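Local coordinates for protein cellulase (Xanthomonas axonopodis pv. citri, PDB 5HOS) that probably hydrolyses internal beta-1,4-glucosidic bonds of cellulose and related glucans, as an endoglucanase of glycosyl hydrolase family 5, at residues L34-I39 / D51-P55. Numbering follows the deposited sequence.
Sequences LSGAEI and DYRYP
Asp51 meets Ile39 through its backbone: Asp51 O lies 3.3 Å from Ile39 CG1. The same carbonyl accepts a hydrogen bond from Lys40 NZ. Asp51 OD2 is turned to Val47 N instead.

Tyr52 comes next, its CB pointing at the 34-39 segment. Tyr52 CB sits 3.2 Å from Gly36 O. CG lies between the backbone N and the carbonyl carbon (chi1 68°), which carries the ring past Ala37, with Tyr52 CD2 3.9 Å from Ala37 O. The phenol OH bonds to Gln92.

Arg53 provides the one hydrogen bond between the segments. Arg53 N donates to Gly36 O at 3.1 Å. The N-H...O angle is nearly straight (167°), but the donor stands well above the carbonyl plane. Gly36 has backbone angles at which a side chain would be jammed against the preceding carbonyl O. Gly36 N donates to Glu38 OE1 at 2.8 Å. The Arg53 guanidinium forms a salt bridge with Glu59 and a cation-pi contact with Trp309.

Both segments belong to the loop joining strand 29-34 to helix 57-65, the first beta-to-alpha connection of a (beta/alpha)8 TIM barrel. The loop thus folds back on itself beyond the end of the first barrel strand.

Tyr54 lays one ring face against Ala37. Ala37 CB is 3.8 Å from the Tyr54 ring centroid, a CH-pi contact 22° off the normal. Tyr54 OH reaches Gln92 OE1, so both tyrosines share that amide.

Pro55 closes the segment against Leu34, with Pro55 CG 3.6 Å from Leu34 CD1. Tyr60 of helix 57-65 touches both side chains.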
ATOM      1  N   LEU A  34      -0.704  -5.441  -7.189  1.00 18.74           N
ATOM      2  CA  LEU A  34      -0.089  -6.291  -8.204  1.00 19.35           C
ATOM      3  C   LEU A  34       1.338  -6.554  -7.776  1.00 19.21           C
ATOM      4  O   LEU A  34       2.235  -5.734  -8.000  1.00 18.89           O
ATOM      5  CB  LEU A  34      -0.153  -5.651  -9.596  1.00 19.48           C
ATOM      6  CG  LEU A  34      -1.545  -5.424 -10.181  1.00 20.09           C
ATOM      7  CD1 LEU A  34      -1.424  -4.937 -11.621  1.00 21.96           C
ATOM      8  CD2 LEU A  34      -2.403  -6.679 -10.124  1.00 22.53           C
ATOM      9  N   SER A  35       1.518  -7.696  -7.118  1.00 19.61           N
ATOM     10  CA  SER A  35       2.803  -8.114  -6.597  1.00 20.90           C
ATOM     11  C   SER A  35       3.637  -8.705  -7.721  1.00 20.22           C
ATOM     12  O   SER A  35       3.107  -9.408  -8.576  1.00 20.75           O
ATOM     13  CB  SER A  35       2.614  -9.172  -5.504  1.00 20.87           C
ATOM     14  OG  SER A  35       3.863  -9.661  -5.073  1.00 22.06           O
ATOM     15  N   GLY A  36       4.941  -8.446  -7.690  1.00 20.11           N
ATOM     16  CA  GLY A  36       5.857  -8.974  -8.701  1.00 21.81           C
ATOM     17  C   GLY A  36       7.180  -8.245  -8.826  1.00 19.51           C
ATOM     18  O   GLY A  36       8.197  -8.877  -9.039  1.00 22.18           O
ATOM     19  N   ALA A  37       7.175  -6.916  -8.721  1.00 19.43           N
ATOM     20  CA  ALA A  37       8.403  -6.124  -8.900  1.00 19.20           C
ATOM     21  C   ALA A  37       9.268  -6.059  -7.629  1.00 20.06           C
ATOM     22  O   ALA A  37      10.453  -5.719  -7.702  1.00 21.24           O
ATOM     23  CB  ALA A  37       8.062  -4.715  -9.389  1.00 17.94           C
ATOM     24  N   GLU A  38       8.673  -6.404  -6.483  1.00 19.46           N
ATOM     25  CA  GLU A  38       9.328  -6.335  -5.179  1.00 20.04           C
ATOM     26  C   GLU A  38       9.961  -7.653  -4.722  1.00 22.40           C
ATOM     27  O   GLU A  38      10.715  -7.663  -3.744  1.00 22.95           O
ATOM     28  CB  GLU A  38       8.325  -5.854  -4.114  1.00 21.21           C
ATOM     29  CG  GLU A  38       7.411  -6.901  -3.467  1.00 20.01           C
ATOM     30  CD  GLU A  38       6.245  -7.382  -4.330  1.00 20.38           C
ATOM     31  OE1 GLU A  38       6.196  -7.117  -5.558  1.00 19.47           O
ATOM     32  OE2 GLU A  38       5.356  -8.048  -3.766  1.00 21.69           O
ATOM     33  N   ILE A  39       9.648  -8.745  -5.412  1.00 23.53           N
ATOM     34  CA  ILE A  39       9.991 -10.094  -4.926  1.00 26.13           C
ATOM     35  C   ILE A  39      11.462 -10.457  -5.115  1.00 27.35           C
ATOM     36  O   ILE A  39      12.202  -9.765  -5.831  1.00 22.59           O
ATOM     37  CB  ILE A  39       9.074 -11.194  -5.525  1.00 27.50           C
ATOM     38  CG1 ILE A  39       9.360 -11.425  -7.011  1.00 29.93           C
ATOM     39  CG2 ILE A  39       7.603 -10.854  -5.279  1.00 26.37           C
ATOM     40  CD1 ILE A  39       8.526 -12.516  -7.633  1.00 31.19           C
ATOM     41  N   ASP A  51      13.949 -12.871 -11.899  1.00 30.80           N
ATOM     42  CA  ASP A  51      13.791 -12.646 -10.451  1.00 31.21           C
ATOM     43  C   ASP A  51      12.525 -11.872 -10.068  1.00 31.26           C
ATOM     44  O   ASP A  51      11.975 -12.082  -8.986  1.00 32.49           O
ATOM     45  CB  ASP A  51      15.004 -11.897  -9.902  1.00 31.86           C
ATOM     46  CG  ASP A  51      16.275 -12.677 -10.062  1.00 32.94           C
ATOM     47  OD1 ASP A  51      16.279 -13.858  -9.667  1.00 31.71           O
ATOM     48  OD2 ASP A  51      17.258 -12.109 -10.578  1.00 35.69           O
ATOM     49  N   TYR A  52      12.095 -10.959 -10.936  1.00 27.12           N
ATOM     50  CA  TYR A  52      10.908 -10.140 -10.697  1.00 22.65           C
ATOM     51  C   TYR A  52      10.287  -9.733 -12.039  1.00 23.50           C
ATOM     52  O   TYR A  52      10.908  -9.901 -13.087  1.00 23.76           O
ATOM     53  CB  TYR A  52      11.299  -8.897  -9.888  1.00 24.42           C
ATOM     54  CG  TYR A  52      12.168  -7.900 -10.639  1.00 23.10           C
ATOM     55  CD1 TYR A  52      13.548  -8.059 -10.712  1.00 22.65           C
ATOM     56  CD2 TYR A  52      11.600  -6.776 -11.262  1.00 23.30           C
ATOM     57  CE1 TYR A  52      14.345  -7.144 -11.388  1.00 17.14           C
ATOM     58  CE2 TYR A  52      12.389  -5.864 -11.950  1.00 23.54           C
ATOM     59  CZ  TYR A  52      13.753  -6.041 -12.004  1.00 23.21           C
ATOM     60  OH  TYR A  52      14.534  -5.131 -12.677  1.00 25.29           O
ATOM     61  N   ARG A  53       9.073  -9.186 -11.983  1.00 22.50           N
ATOM     62  CA  ARG A  53       8.302  -8.804 -13.175  1.00 23.57           C
ATOM     63  C   ARG A  53       7.468  -7.564 -12.888  1.00 22.94           C
ATOM     64  O   ARG A  53       7.154  -7.279 -11.731  1.00 22.91           O
ATOM     65  CB  ARG A  53       7.348  -9.937 -13.585  1.00 27.37           C
ATOM     66  CG  ARG A  53       6.303 -10.278 -12.523  1.00 31.44           C
ATOM     67  CD  ARG A  53       5.246 -11.260 -12.999  1.00 35.88           C
ATOM     68  NE  ARG A  53       4.280 -10.674 -13.934  1.00 34.09           N
ATOM     69  CZ  ARG A  53       4.300 -10.795 -15.266  1.00 36.54           C
ATOM     70  NH1 ARG A  53       5.259 -11.480 -15.899  1.00 37.22           N
ATOM     71  NH2 ARG A  53       3.340 -10.214 -15.987  1.00 38.15           N
ATOM     72  N   TYR A  54       7.104  -6.852 -13.950  1.00 21.73           N
ATOM     73  CA  TYR A  54       6.052  -5.844 -13.894  1.00 20.23           C
ATOM     74  C   TYR A  54       4.800  -6.407 -14.577  1.00 20.94           C
ATOM     75  O   TYR A  54       4.894  -7.351 -15.367  1.00 23.84           O
ATOM     76  CB  TYR A  54       6.519  -4.529 -14.536  1.00 20.03           C
ATOM     77  CG  TYR A  54       7.330  -3.667 -13.588  1.00 18.58           C
ATOM     78  CD1 TYR A  54       8.620  -4.033 -13.210  1.00 19.59           C
ATOM     79  CD2 TYR A  54       6.802  -2.487 -13.054  1.00 19.04           C
ATOM     80  CE1 TYR A  54       9.361  -3.260 -12.328  1.00 18.21           C
ATOM     81  CE2 TYR A  54       7.537  -1.705 -12.174  1.00 17.95           C
ATOM     82  CZ  TYR A  54       8.812  -2.091 -11.814  1.00 19.25           C
ATOM     83  OH  TYR A  54       9.544  -1.318 -10.945  1.00 19.55           O
ATOM     84  N   PRO A  55       3.620  -5.853 -14.261  1.00 20.31           N
ATOM     85  CA  PRO A  55       2.396  -6.393 -14.858  1.00 21.34           C
ATOM     86  C   PRO A  55       2.270  -6.137 -16.367  1.00 22.35           C
ATOM     87  O   PRO A  55       2.709  -5.100 -16.855  1.00 23.20           O
ATOM     88  CB  PRO A  55       1.275  -5.657 -14.098  1.00 20.73           C
ATOM     89  CG  PRO A  55       1.925  -5.027 -12.917  1.00 20.71           C
ATOM     90  CD  PRO A  55       3.327  -4.739 -13.338  1.00 20.82           C
TER